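Local structure of francisella virulence factor (Francisella novicida, 5EVF) at residues 8-13 / 39-44; 44-49 / 65-70; 48-53 / 88-93; 77-82 / 100-105. The protein is of unknown biochemical function but is a virulence factor of Francisella, built as a single chain with a helix packed on a mixed beta sheet. All coordinates share one frame; numbering follows the deposited sequence. Where two conformers were deposited one is given.

From the N terminus, contact 1 closes a loop that contains strand 27-30 and sets outermost strand 6-12 beside strand 42-49. Contact 2 opens next on that strand, sharing Val44 with contact 1, and folds helix 56-73 back over the sheet. Contact 3 takes up the end of that strand at Thr48 and His49 and reaches the 88-93 loop. It crosses contact 4, since their segments alternate along the chain; contact 4 closes the hairpin of strands 78-84 and 95-103. Strands 42-49 and 95-103 are neighbours, so contacts 1 and 4 touch, with Val44 O 2.8 Å from Gly100 N. Contact 3 lies about 26 Å from contact 1, centre to centre, on the opposite side of the chain's centre.

Contact 1: 8-13 / 39-44; sequences GVYLPK and GNIGQV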
loop_
_atom_site.group_PDB
_atom_site.type_symbol
_atom_site.label_atom_id
_atom_site.label_comp_id
_atom_site.label_asym_id
_atom_site.label_seq_id
_atom_site.Cartn_x
_atom_site.Cartn_y
_atom_site.Cartn_z
ATOM N N GLY A 8 -2.093 -8.280 -0.634
ATOM C CA GLY A 8 -1.390 -7.270 -1.412
ATOM C C GLY A 8 -1.063 -7.748 -2.805
ATOM O O GLY A 8 -0.833 -8.941 -3.035
ATOM N N VAL A 9 -1.024 -6.800 -3.754
ATOM C CA VAL A 9 -0.605 -7.080 -5.122
ATOM C C VAL A 9 0.356 -5.981 -5.547
ATOM O O VAL A 9 0.266 -4.840 -5.091
ATOM C CB VAL A 9 -1.796 -7.175 -6.108
ATOM C CG1 VAL A 9 -2.706 -8.353 -5.773
ATOM C CG2 VAL A 9 -2.587 -5.891 -6.136
ATOM N N TYR A 10 1.310 -6.345 -6.400
ATOM C CA TYR A 10 2.211 -5.373 -7.002
ATOM C C TYR A 10 1.963 -5.380 -8.501
ATOM O O TYR A 10 1.942 -6.448 -9.122
ATOM C CB TYR A 10 3.675 -5.688 -6.708
ATOM C CG TYR A 10 4.584 -4.698 -7.369
ATOM C CD1 TYR A 10 4.707 -3.418 -6.863
ATOM C CD2 TYR A 10 5.296 -5.026 -8.510
ATOM C CE1 TYR A 10 5.521 -2.494 -7.467
ATOM C CE2 TYR A 10 6.121 -4.105 -9.117
ATOM C CZ TYR A 10 6.214 -2.837 -8.592
ATOM O OH TYR A 10 7.027 -1.889 -9.181
ATOM N N LEU A 11 1.749 -4.194 -9.069
ATOM C CA LEU A 11 1.301 -4.064 -10.456
ATOM C C LEU A 11 2.365 -3.291 -11.212
ATOM O O LEU A 11 2.365 -2.053 -11.183
ATOM C CB LEU A 11 -0.043 -3.333 -10.521
ATOM C CG LEU A 11 -1.133 -3.789 -9.541
ATOM C CD1 LEU A 11 -2.353 -2.883 -9.638
ATOM C CD2 LEU A 11 -1.516 -5.248 -9.781
ATOM N N PRO A 12 3.290 -3.959 -11.890
ATOM C CA PRO A 12 4.421 -3.245 -12.489
ATOM C C PRO A 12 4.054 -2.600 -13.813
ATOM O O PRO A 12 3.270 -3.136 -14.595
ATOM C CB PRO A 12 5.454 -4.356 -12.712
ATOM C CG PRO A 12 4.626 -5.601 -12.883
ATOM C CD PRO A 12 3.448 -5.420 -11.959
ATOM N N LYS A 13 4.693 -1.461 -14.091
ATOM C CA LYS A 13 4.557 -0.889 -15.427
ATOM C C LYS A 13 5.250 -1.753 -16.469
ATOM O O LYS A 13 4.817 -1.796 -17.622
ATOM C CB LYS A 13 5.142 0.525 -15.475
ATOM C CG LYS A 13 4.226 1.644 -14.972
ATOM C CD LYS A 13 4.921 3.001 -15.224
ATOM C CE LYS A 13 4.103 4.173 -14.685
ATOM N NZ LYS A 13 4.843 5.473 -14.899
ATOM N N GLY A 39 6.504 9.373 -12.911
ATOM C CA GLY A 39 7.771 8.685 -12.800
ATOM C C GLY A 39 7.737 7.360 -12.070
ATOM O O GLY A 39 8.782 6.706 -11.962
ATOM N N ASN A 40 6.577 6.933 -11.578
ATOM C CA ASN A 40 6.528 5.695 -10.817
ATOM C C ASN A 40 6.828 4.497 -11.712
ATOM O O ASN A 40 6.658 4.540 -12.934
ATOM C CB ASN A 40 5.167 5.528 -10.133
ATOM C CG ASN A 40 4.069 5.097 -11.094
ATOM O OD1 ASN A 40 3.858 3.901 -11.307
ATOM N ND2 ASN A 40 3.367 6.065 -11.679
ATOM N N ILE A 41 7.302 3.416 -11.085
ATOM C CA ILE A 41 7.584 2.171 -11.798
ATOM C C ILE A 41 6.459 1.154 -11.674
ATOM O O ILE A 41 6.500 0.116 -12.350
ATOM C CB ILE A 41 8.896 1.525 -11.306
ATOM C CG1 ILE A 41 8.780 1.137 -9.828
ATOM C CG2 ILE A 41 10.069 2.476 -11.545
ATOM C CD1 ILE A 41 9.831 0.155 -9.354
ATOM N N GLY A 42 5.473 1.407 -10.831
ATOM C CA GLY A 42 4.412 0.449 -10.601
ATOM C C GLY A 42 3.607 0.880 -9.394
ATOM O O GLY A 42 3.912 1.880 -8.742
ATOM N N GLN A 43 2.562 0.114 -9.122
ATOM C CA GLN A 43 1.697 0.367 -7.978
ATOM C C GLN A 43 1.702 -0.829 -7.046
ATOM O O GLN A 43 1.844 -1.965 -7.478
ATOM C CB GLN A 43 0.238 0.602 -8.382
ATOM C CG GLN A 43 -0.000 1.437 -9.592
ATOM C CD GLN A 43 -1.452 1.381 -10.041
ATOM O OE1 GLN A 43 -1.742 1.510 -11.228
ATOM N NE2 GLN A 43 -2.369 1.166 -9.099
ATOM N N VAL A 44 1.517 -0.557 -5.759
ATOM C CA VAL A 44 1.240 -1.592 -4.773
ATOM C C VAL A 44 -0.144 -1.307 -4.215
ATOM O O VAL A 44 -0.483 -0.148 -3.953
ATOM C CB VAL A 44 2.314 -1.630 -3.662
ATOM C CG1 VAL A 44 2.466 -0.253 -2.989
ATOM C CG2 VAL A 44 1.999 -2.710 -2.647
HETATM O O HOH W 1 4.527 8.283 -14.886
#
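Leu11 and Gln43 form the hydrogen-bonded pair in a short antiparallel match, strands 8-12 and 42-44 running at 170° with axes 4.6 Å apart. The motif is an outermost strand of a mixed sheet laid against its inner neighbour. Leu11 N gives its hydrogen to Gln43 O at 2.7 Å, nearly along the C=O axis, while Gln43 N answers to Leu11 O at 3.0 Å from above the carbonyl plane. Lys13 N still bonds to Ile41 O, which extends the pairing one step beyond the strand ends. On the face shared with Val44, Tyr10 holds CG anti to the backbone N (chi1 178°). Its ring approaches the inner strand obliquely, with CD1 3.3 Å from Gln43 O. The hydroxyl crosses above Gly42, where no side chain stands in its way, and OH meets Ile41 CD1 at 3.5 Å; the same ring also stacks with His74. Lys13 crosses Asn40 at about a right angle, its CE 3.4 Å from Asn40 OD1. The Asn40 amide is held from elsewhere, ND2 giving a hydrogen bond to Thr37 O. Two acceptors grip the ammonium group: Lys13 NZ bonds to Asn40 O at 2.8 Å, and also to a water that takes a hydrogen from Gly39 N at 3.0 Å.

Contact 2: 44-49 / 65-70; sequences VRTSTH and KEAIKL
Helix-on-sheet packing in this alpha-plus-beta fold brings Val44 and Thr46 of strand 42-49 under Ala67 of helix 56-73, near the centre of the chain. The strand and helix segments run at 147°, with axes 8.1 Å apart. Ala67, whose side chain is a single methyl, faces Val44 where the two backbones come nearest: Val44 CG2 is 3.9 Å from Ala67 CB and also 3.8 Å from Ala67 CA, against the helix backbone itself. Val44 was modelled in two conformers, and these contacts belong to the one described. One turn on, Leu70 brings CD2 to 3.9 Å from Val44 CG2. Thr46 is turned with OG1 between the backbone N and the carbonyl carbon (chi1 54°), a rotation that leaves CG2 beside the backbone N. That methyl meets Ala67 N at 3.8 Å and the aliphatic part of Glu66 through CG at 4.0 Å. Beyond CG, a chi2 of 61° turns Glu66 CD, and the end of the chain heads off from the strand. The helix has a covalent tie to the sheet as well, the disulfide of Cys60 with Cys83 on strand 78-84. No hydrogen bond links the two segments; the contact is carried by apolar carbons, chiefly methyls, and the buried Thr46 hydroxyl is paired with Asn63 O, so the contact itself can be wholly apolar.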
loop_
_atom_site.group_PDB
_atom_site.type_symbol
_atom_site.label_atom_id
_atom_site.label_comp_id
_atom_site.label_asym_id
_atom_site.label_seq_id
_atom_site.Cartn_x
_atom_site.Cartn_y
_atom_site.Cartn_z
ATOM N N VAL A 44 1.517 -0.557 -5.759
ATOM C CA VAL A 44 1.240 -1.592 -4.773
ATOM C C VAL A 44 -0.144 -1.307 -4.215
ATOM O O VAL A 44 -0.483 -0.148 -3.953
ATOM C CB VAL A 44 2.314 -1.630 -3.662
ATOM C CG1 VAL A 44 2.466 -0.253 -2.989
ATOM C CG2 VAL A 44 1.999 -2.710 -2.647
ATOM N N ARG A 45 -0.964 -2.349 -4.094
ATOM C CA ARG A 45 -2.301 -2.217 -3.538
ATOM C C ARG A 45 -2.454 -3.254 -2.443
ATOM O O ARG A 45 -2.189 -4.438 -2.668
ATOM C CB ARG A 45 -3.387 -2.389 -4.605
ATOM C CG ARG A 45 -3.285 -1.402 -5.765
ATOM C CD ARG A 45 -4.466 -1.547 -6.700
ATOM N NE ARG A 45 -4.347 -0.659 -7.856
ATOM C CZ ARG A 45 -5.251 -0.591 -8.827
ATOM N NH1 ARG A 45 -6.344 -1.342 -8.778
ATOM N NH2 ARG A 45 -5.067 0.239 -9.847
ATOM N N THR A 46 -2.851 -2.813 -1.251
ATOM C CA THR A 46 -3.106 -3.752 -0.168
ATOM C C THR A 46 -4.495 -3.506 0.402
ATOM O O THR A 46 -5.087 -2.442 0.218
ATOM C CB THR A 46 -2.056 -3.645 0.948
ATOM O OG1 THR A 46 -1.968 -2.290 1.399
ATOM C CG2 THR A 46 -0.704 -4.055 0.433
ATOM N N SER A 47 -5.017 -4.509 1.102
ATOM C CA SER A 47 -6.334 -4.325 1.685
ATOM C C SER A 47 -6.518 -5.289 2.847
ATOM O O SER A 47 -5.968 -6.388 2.854
ATOM C CB SER A 47 -7.429 -4.529 0.642
ATOM O OG SER A 47 -7.484 -5.874 0.245
ATOM N N THR A 48 -7.305 -4.851 3.824
ATOM C CA THR A 48 -7.616 -5.625 5.021
ATOM C C THR A 48 -9.098 -5.456 5.318
ATOM O O THR A 48 -9.617 -4.344 5.244
ATOM C CB THR A 48 -6.801 -5.134 6.223
ATOM O OG1 THR A 48 -5.417 -5.062 5.869
ATOM C CG2 THR A 48 -7.011 -6.049 7.451
ATOM N N HIS A 49 -9.785 -6.548 5.649
ATOM C CA HIS A 49 -11.190 -6.425 6.018
ATOM C C HIS A 49 -11.332 -5.730 7.362
ATOM O O HIS A 49 -10.454 -5.811 8.224
ATOM C CB HIS A 49 -11.878 -7.793 6.066
ATOM C CG HIS A 49 -12.260 -8.313 4.719
ATOM N ND1 HIS A 49 -11.533 -9.283 4.062
ATOM C CD2 HIS A 49 -13.277 -7.978 3.891
ATOM C CE1 HIS A 49 -12.095 -9.534 2.893
ATOM N NE2 HIS A 49 -13.155 -8.755 2.765
ATOM N N LYS A 65 2.313 -1.248 6.188
ATOM C CA LYS A 65 3.468 -2.105 6.446
ATOM C C LYS A 65 3.560 -3.225 5.420
ATOM O O LYS A 65 4.660 -3.564 4.967
ATOM C CB LYS A 65 3.439 -2.655 7.873
ATOM C CG LYS A 65 3.592 -1.510 8.880
ATOM C CD LYS A 65 4.814 -1.669 9.772
ATOM C CE LYS A 65 5.336 -0.285 10.208
ATOM N NZ LYS A 65 6.718 -0.310 10.762
ATOM N N GLU A 66 2.418 -3.794 5.019
ATOM C CA GLU A 66 2.457 -4.799 3.958
ATOM C C GLU A 66 2.877 -4.171 2.632
ATOM O O GLU A 66 3.631 -4.773 1.858
ATOM C CB GLU A 66 1.095 -5.498 3.838
ATOM C CG GLU A 66 1.063 -6.652 2.841
ATOM C CD GLU A 66 2.027 -7.769 3.197
ATOM O OE1 GLU A 66 2.306 -7.961 4.396
ATOM O OE2 GLU A 66 2.520 -8.456 2.265
ATOM N N ALA A 67 2.415 -2.953 2.358
ATOM C CA ALA A 67 2.767 -2.317 1.089
ATOM C C ALA A 67 4.261 -2.031 1.013
ATOM O O ALA A 67 4.871 -2.167 -0.058
ATOM C CB ALA A 67 1.955 -1.039 0.905
ATOM N N ILE A 68 4.865 -1.634 2.139
ATOM C CA ILE A 68 6.303 -1.353 2.154
ATOM C C ILE A 68 7.076 -2.624 1.857
ATOM O O ILE A 68 7.991 -2.645 1.023
ATOM C CB ILE A 68 6.718 -0.751 3.507
ATOM C CG1 ILE A 68 6.172 0.664 3.644
ATOM C CG2 ILE A 68 8.243 -0.768 3.670
ATOM C CD1 ILE A 68 6.181 1.163 5.072
ATOM N N LYS A 69 6.703 -3.713 2.534
ATOM C CA LYS A 69 7.361 -4.991 2.320
ATOM C C LYS A 69 7.228 -5.441 0.872
ATOM O O LYS A 69 8.204 -5.885 0.257
ATOM C CB LYS A 69 6.764 -6.019 3.277
ATOM C CG LYS A 69 7.426 -7.371 3.264
ATOM C CD LYS A 69 6.835 -8.205 4.399
ATOM C CE LYS A 69 7.490 -9.583 4.464
ATOM N NZ LYS A 69 7.028 -10.441 3.340
ATOM N N LEU A 70 6.033 -5.292 0.290
ATOM C CA LEU A 70 5.830 -5.789 -1.068
ATOM C C LEU A 70 6.555 -4.913 -2.084
ATOM O O LEU A 70 7.204 -5.421 -3.004
ATOM C CB LEU A 70 4.327 -5.878 -1.369
ATOM C CG LEU A 70 3.822 -6.600 -2.615
ATOM C CD1 LEU A 70 4.368 -8.021 -2.727
ATOM C CD2 LEU A 70 2.297 -6.628 -2.564
#

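Contact 3: 48-53 / 88-93; sequences THVSNE and GQINEL
Glu92 O receives the bond that joins the two loops, from Ser51 N at 3.0 Å with an N-H...O angle of 147°. Ser51 is the second residue of a type II' beta turn from Val50 to Glu53, closed by Glu53 N bonding to Val50 O at 3.0 Å. The serine also returns a weaker touch, since Glu92 CA lies 3.4 Å from Ser51 O in a CA-H...O contact. Glu92 runs past the same carbonyl, with CG also 3.4 Å from Ser51 O. Its carboxylate oxygen OE1 stops 3.5 Å from Ser51 O, a meeting of two acceptors without a hydrogen bond. Val50 points toward the other loop, CB 3.5 Å from Asn91 O; the Val50 and Ile90 side chains cross at about a right angle, Val50 CG2 4.1 Å from Ile90 CG2. His49 comes edge-on, CD2 3.4 Å from Leu93 O and the oxygen in the ring plane. The contact lies at the surface, where strand 42-49 ends and the 88-93 loop leads into strand 95-103; Val50 packs on Val96 of that strand and on Phe56 of helix 56-73.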
loop_
_atom_site.group_PDB
_atom_site.type_symbol
_atom_site.label_atom_id
_atom_site.label_comp_id
_atom_site.label_asym_id
_atom_site.label_seq_id
_atom_site.Cartn_x
_atom_site.Cartn_y
_atom_site.Cartn_z
ATOM N N THR A 48 -7.305 -4.851 3.824
ATOM C CA THR A 48 -7.616 -5.625 5.021
ATOM C C THR A 48 -9.098 -5.456 5.318
ATOM O O THR A 48 -9.617 -4.344 5.244
ATOM C CB THR A 48 -6.801 -5.134 6.223
ATOM O OG1 THR A 48 -5.417 -5.062 5.869
ATOM C CG2 THR A 48 -7.011 -6.049 7.451
ATOM N N HIS A 49 -9.785 -6.548 5.649
ATOM C CA HIS A 49 -11.190 -6.425 6.018
ATOM C C HIS A 49 -11.332 -5.730 7.362
ATOM O O HIS A 49 -10.454 -5.811 8.224
ATOM C CB HIS A 49 -11.878 -7.793 6.066
ATOM C CG HIS A 49 -12.260 -8.313 4.719
ATOM N ND1 HIS A 49 -11.533 -9.283 4.062
ATOM C CD2 HIS A 49 -13.277 -7.978 3.891
ATOM C CE1 HIS A 49 -12.095 -9.534 2.893
ATOM N NE2 HIS A 49 -13.155 -8.755 2.765
ATOM N N VAL A 50 -12.463 -5.042 7.528
ATOM C CA VAL A 50 -12.680 -4.203 8.704
ATOM C C VAL A 50 -12.987 -5.049 9.930
ATOM O O VAL A 50 -12.415 -4.838 11.010
ATOM C CB VAL A 50 -13.806 -3.193 8.425
ATOM C CG1 VAL A 50 -14.270 -2.531 9.723
ATOM C CG2 VAL A 50 -13.335 -2.157 7.407
ATOM N N SER A 51 -13.894 -6.015 9.782
ATOM C CA SER A 51 -14.302 -6.900 10.875
ATOM C C SER A 51 -14.765 -6.024 12.039
ATOM O O SER A 51 -15.624 -5.153 11.837
ATOM C CB SER A 51 -13.157 -7.853 11.184
ATOM O OG SER A 51 -13.496 -8.700 12.263
ATOM N N ASN A 52 -14.228 -6.205 13.245
ATOM C CA ASN A 52 -14.645 -5.472 14.431
ATOM C C ASN A 52 -13.668 -4.370 14.799
ATOM O O ASN A 52 -13.752 -3.814 15.898
ATOM C CB ASN A 52 -14.797 -6.432 15.604
ATOM C CG ASN A 52 -13.656 -7.421 15.674
ATOM O OD1 ASN A 52 -12.488 -7.026 15.767
ATOM N ND2 ASN A 52 -13.981 -8.716 15.612
ATOM N N GLU A 53 -12.737 -4.050 13.914
ATOM C CA GLU A 53 -11.776 -3.002 14.208
ATOM C C GLU A 53 -12.470 -1.648 14.182
ATOM O O GLU A 53 -13.218 -1.339 13.250
ATOM C CB GLU A 53 -10.623 -3.038 13.205
ATOM C CG GLU A 53 -9.572 -1.987 13.465
ATOM C CD GLU A 53 -8.892 -2.185 14.800
ATOM O OE1 GLU A 53 -8.168 -3.187 14.934
ATOM O OE2 GLU A 53 -9.092 -1.340 15.695
ATOM N N GLY A 88 -19.773 3.793 0.640
ATOM C CA GLY A 88 -21.013 3.443 1.294
ATOM C C GLY A 88 -20.807 3.086 2.747
ATOM O O GLY A 88 -19.768 3.372 3.350
ATOM N N GLN A 89 -21.818 2.433 3.308
ATOM C CA GLN A 89 -21.785 2.034 4.707
ATOM C C GLN A 89 -20.637 1.071 4.971
ATOM O O GLN A 89 -20.497 0.051 4.293
ATOM C CB GLN A 89 -23.114 1.378 5.085
ATOM C CG GLN A 89 -23.213 1.015 6.547
ATOM C CD GLN A 89 -23.204 2.240 7.432
ATOM O OE1 GLN A 89 -24.057 3.119 7.300
ATOM N NE2 GLN A 89 -22.224 2.320 8.325
ATOM N N ILE A 90 -19.811 1.395 5.960
ATOM C CA ILE A 90 -18.773 0.475 6.408
ATOM C C ILE A 90 -19.396 -0.540 7.355
ATOM O O ILE A 90 -20.188 -0.180 8.235
ATOM C CB ILE A 90 -17.618 1.235 7.084
ATOM C CG1 ILE A 90 -16.890 2.122 6.077
ATOM C CG2 ILE A 90 -16.627 0.267 7.714
ATOM C CD1 ILE A 90 -15.836 3.013 6.721
ATOM N N ASN A 91 -19.059 -1.813 7.167
ATOM C CA ASN A 91 -19.487 -2.872 8.073
ATOM C C ASN A 91 -18.345 -3.872 8.212
ATOM O O ASN A 91 -17.239 -3.657 7.705
ATOM C CB ASN A 91 -20.781 -3.530 7.574
ATOM C CG ASN A 91 -20.675 -4.012 6.141
ATOM O OD1 ASN A 91 -19.770 -4.767 5.790
ATOM N ND2 ASN A 91 -21.601 -3.568 5.303
ATOM N N GLU A 92 -18.629 -4.990 8.889
ATOM C CA GLU A 92 -17.588 -5.982 9.145
ATOM C C GLU A 92 -17.047 -6.586 7.851
ATOM O O GLU A 92 -15.874 -6.976 7.793
ATOM C CB GLU A 92 -18.124 -7.075 10.076
ATOM C CG GLU A 92 -18.678 -6.539 11.399
ATOM C CD GLU A 92 -18.444 -7.474 12.580
ATOM O OE1 GLU A 92 -17.969 -6.995 13.633
ATOM O OE2 GLU A 92 -18.743 -8.684 12.458
ATOM N N LEU A 93 -17.862 -6.643 6.802
ATOM C CA LEU A 93 -17.421 -7.181 5.521
ATOM C C LEU A 93 -16.742 -6.141 4.644
ATOM O O LEU A 93 -16.336 -6.465 3.523
ATOM C CB LEU A 93 -18.604 -7.792 4.763
ATOM C CG LEU A 93 -19.282 -8.990 5.430
ATOM C CD1 LEU A 93 -20.683 -9.186 4.877
ATOM C CD2 LEU A 93 -18.449 -10.248 5.241
#

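Contact 4: 77-82 / 100-105; sequences HEIKYI and GYAFRD
Lys80 lies across the ring of Phe103, the two side chains at about a right angle. CB only grazes the ring rim; chi1 of -55° sets CG beside the backbone N, and Lys80 CG then meets Phe103 CE1 at 3.6 Å. CD follows, 3.7 Å from the same CE1. Lys80 CE stands over the ring face, 4.1 Å from the Phe103 centroid, a CH-pi contact. NZ, at the tip of the extended chain, makes an off-centre cation-pi contact with that centroid at 4.4 Å and hydrogen-bonds to Asp36 O. Glu78 OE1 also lies over a face of the ring, offset toward the rim. In the backbone His77 and Glu78 both face Phe103, a classic beta bulge, and both grip one oxygen: Phe103 O accepts from His77 N at 2.8 Å and from Glu78 N at 3.2 Å. Beyond the bulge, Asp105 N bonds His77 ND1 in the ring plane at 2.9 Å, almost straight at 176°. His77 CE1 sits 3.6 Å above the centre of the Arg104 guanidinium, the two planes 20° apart. Glu78 OE2 and Asp105 OD2 share a bridging water and salt bridges to Arg27, which would offset their like charges. Strand 78-84 lies between strands 95-103 and 27-30, Ile79 and Tyr81 bonding through the backbone to Tyr29; on the face away from Lys80 and Phe103, Ile79 is covered by Leu64 and Ile68 of helix 56-73.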
loop_
_atom_site.group_PDB
_atom_site.type_symbol
_atom_site.label_atom_id
_atom_site.label_comp_id
_atom_site.label_asym_id
_atom_site.label_seq_id
_atom_site.Cartn_x
_atom_site.Cartn_y
_atom_site.Cartn_z
ATOM N N HIS A 77 12.619 2.012 -4.077
ATOM C CA HIS A 77 13.310 2.850 -3.110
ATOM C C HIS A 77 12.377 3.785 -2.354
ATOM O O HIS A 77 12.748 4.275 -1.278
ATOM C CB HIS A 77 14.381 3.679 -3.814
ATOM C CG HIS A 77 15.471 2.851 -4.408
ATOM N ND1 HIS A 77 15.948 3.059 -5.681
ATOM C CD2 HIS A 77 16.177 1.811 -3.905
ATOM C CE1 HIS A 77 16.905 2.185 -5.938
ATOM N NE2 HIS A 77 17.066 1.418 -4.874
ATOM N N GLU A 78 11.174 4.013 -2.874
ATOM C CA GLU A 78 10.265 5.010 -2.328
ATOM C C GLU A 78 8.840 4.601 -2.676
ATOM O O GLU A 78 8.593 4.051 -3.748
ATOM C CB GLU A 78 10.625 6.390 -2.891
ATOM C CG GLU A 78 9.531 7.419 -2.968
ATOM C CD GLU A 78 10.023 8.708 -3.638
ATOM O OE1 GLU A 78 9.192 9.583 -3.910
ATOM O OE2 GLU A 78 11.238 8.832 -3.875
ATOM N N ILE A 79 7.895 4.873 -1.773
ATOM C CA ILE A 79 6.486 4.714 -2.122
ATOM C C ILE A 79 5.743 5.959 -1.674
ATOM O O ILE A 79 6.091 6.575 -0.664
ATOM C CB ILE A 79 5.819 3.469 -1.506
ATOM C CG1 ILE A 79 5.878 3.509 0.020
ATOM C CG2 ILE A 79 6.457 2.212 -2.041
ATOM C CD1 ILE A 79 5.043 2.383 0.636
ATOM N N LYS A 80 4.716 6.323 -2.441
ATOM C CA LYS A 80 3.784 7.386 -2.090
ATOM C C LYS A 80 2.414 6.736 -2.018
ATOM O O LYS A 80 1.988 6.106 -2.989
ATOM C CB LYS A 80 3.805 8.512 -3.130
ATOM C CG LYS A 80 5.197 9.097 -3.394
ATOM C CD LYS A 80 5.123 10.272 -4.381
ATOM C CE LYS A 80 6.516 10.684 -4.865
ATOM N NZ LYS A 80 6.448 11.664 -6.001
ATOM N N TYR A 81 1.731 6.863 -0.877
ATOM C CA TYR A 81 0.544 6.055 -0.659
ATOM C C TYR A 81 -0.613 6.877 -0.095
ATOM O O TYR A 81 -0.446 7.997 0.415
ATOM C CB TYR A 81 0.854 4.895 0.301
ATOM C CG TYR A 81 0.900 5.388 1.719
ATOM C CD1 TYR A 81 2.000 6.099 2.194
ATOM C CD2 TYR A 81 -0.191 5.217 2.570
ATOM C CE1 TYR A 81 2.028 6.597 3.497
ATOM C CE2 TYR A 81 -0.167 5.724 3.866
ATOM C CZ TYR A 81 0.938 6.411 4.316
ATOM O OH TYR A 81 0.962 6.904 5.601
ATOM N N ILE A 82 -1.799 6.275 -0.179
ATOM C CA ILE A 82 -3.009 6.822 0.433
ATOM C C ILE A 82 -3.883 5.653 0.872
ATOM O O ILE A 82 -3.961 4.634 0.187
ATOM C CB ILE A 82 -3.744 7.764 -0.543
ATOM C CG1 ILE A 82 -4.973 8.393 0.129
ATOM C CG2 ILE A 82 -4.153 7.007 -1.820
ATOM C CD1 ILE A 82 -5.581 9.518 -0.682
ATOM N N GLY A 100 -0.556 2.562 -3.454
ATOM C CA GLY A 100 0.793 3.094 -3.360
ATOM C C GLY A 100 1.423 3.111 -4.736
ATOM O O GLY A 100 1.106 2.274 -5.583
ATOM N N TYR A 101 2.235 4.128 -4.980
ATOM C CA TYR A 101 3.029 4.205 -6.201
ATOM C C TYR A 101 4.484 4.028 -5.819
ATOM O O TYR A 101 4.957 4.667 -4.873
ATOM C CB TYR A 101 2.795 5.524 -6.928
ATOM C CG TYR A 101 1.388 5.563 -7.481
ATOM C CD1 TYR A 101 1.149 5.195 -8.791
ATOM C CD2 TYR A 101 0.307 5.914 -6.684
ATOM C CE1 TYR A 101 -0.107 5.191 -9.312
ATOM C CE2 TYR A 101 -0.986 5.905 -7.206
ATOM C CZ TYR A 101 -1.171 5.553 -8.527
ATOM O OH TYR A 101 -2.428 5.530 -9.098
ATOM N N ALA A 102 5.181 3.150 -6.542
ATOM C CA ALA A 102 6.560 2.802 -6.240
ATOM C C ALA A 102 7.511 3.554 -7.157
ATOM O O ALA A 102 7.216 3.764 -8.334
ATOM C CB ALA A 102 6.787 1.299 -6.397
ATOM N N PHE A 103 8.668 3.928 -6.612
ATOM C CA PHE A 103 9.664 4.697 -7.336
ATOM C C PHE A 103 11.043 4.095 -7.117
ATOM O O PHE A 103 11.315 3.494 -6.075
ATOM C CB PHE A 103 9.663 6.151 -6.878
ATOM C CG PHE A 103 8.357 6.850 -7.107
ATOM C CD1 PHE A 103 7.301 6.696 -6.219
ATOM C CD2 PHE A 103 8.185 7.680 -8.197
ATOM C CE1 PHE A 103 6.097 7.344 -6.431
ATOM C CE2 PHE A 103 6.975 8.338 -8.403
ATOM C CZ PHE A 103 5.937 8.165 -7.527
ATOM N N ARG A 104 11.897 4.243 -8.133
ATOM C CA ARG A 104 13.320 3.923 -8.065
ATOM C C ARG A 104 14.134 5.199 -8.198
ATOM O O ARG A 104 13.789 6.080 -8.993
ATOM C CB ARG A 104 13.747 2.988 -9.197
ATOM C CG ARG A 104 13.178 1.607 -9.149
ATOM C CD ARG A 104 14.044 0.710 -8.316
ATOM N NE ARG A 104 15.350 0.387 -8.889
ATOM C CZ ARG A 104 16.188 -0.490 -8.337
ATOM N NH1 ARG A 104 15.839 -1.126 -7.220
ATOM N NH2 ARG A 104 17.371 -0.743 -8.890
ATOM N N ASP A 105 15.237 5.287 -7.461
ATOM C CA ASP A 105 16.089 6.458 -7.596
ATOM C C ASP A 105 16.923 6.367 -8.870
ATOM O O ASP A 105 17.136 5.284 -9.425
ATOM C CB ASP A 105 17.005 6.627 -6.386
ATOM C CG ASP A 105 16.231 6.895 -5.116
ATOM O OD1 ASP A 105 16.572 6.296 -4.076
ATOM O OD2 ASP A 105 15.243 7.655 -5.188
ATOM O OXT ASP A 105 17.407 7.388 -9.355
HETATM O O HOH W 2 12.766 7.658 -6.279
#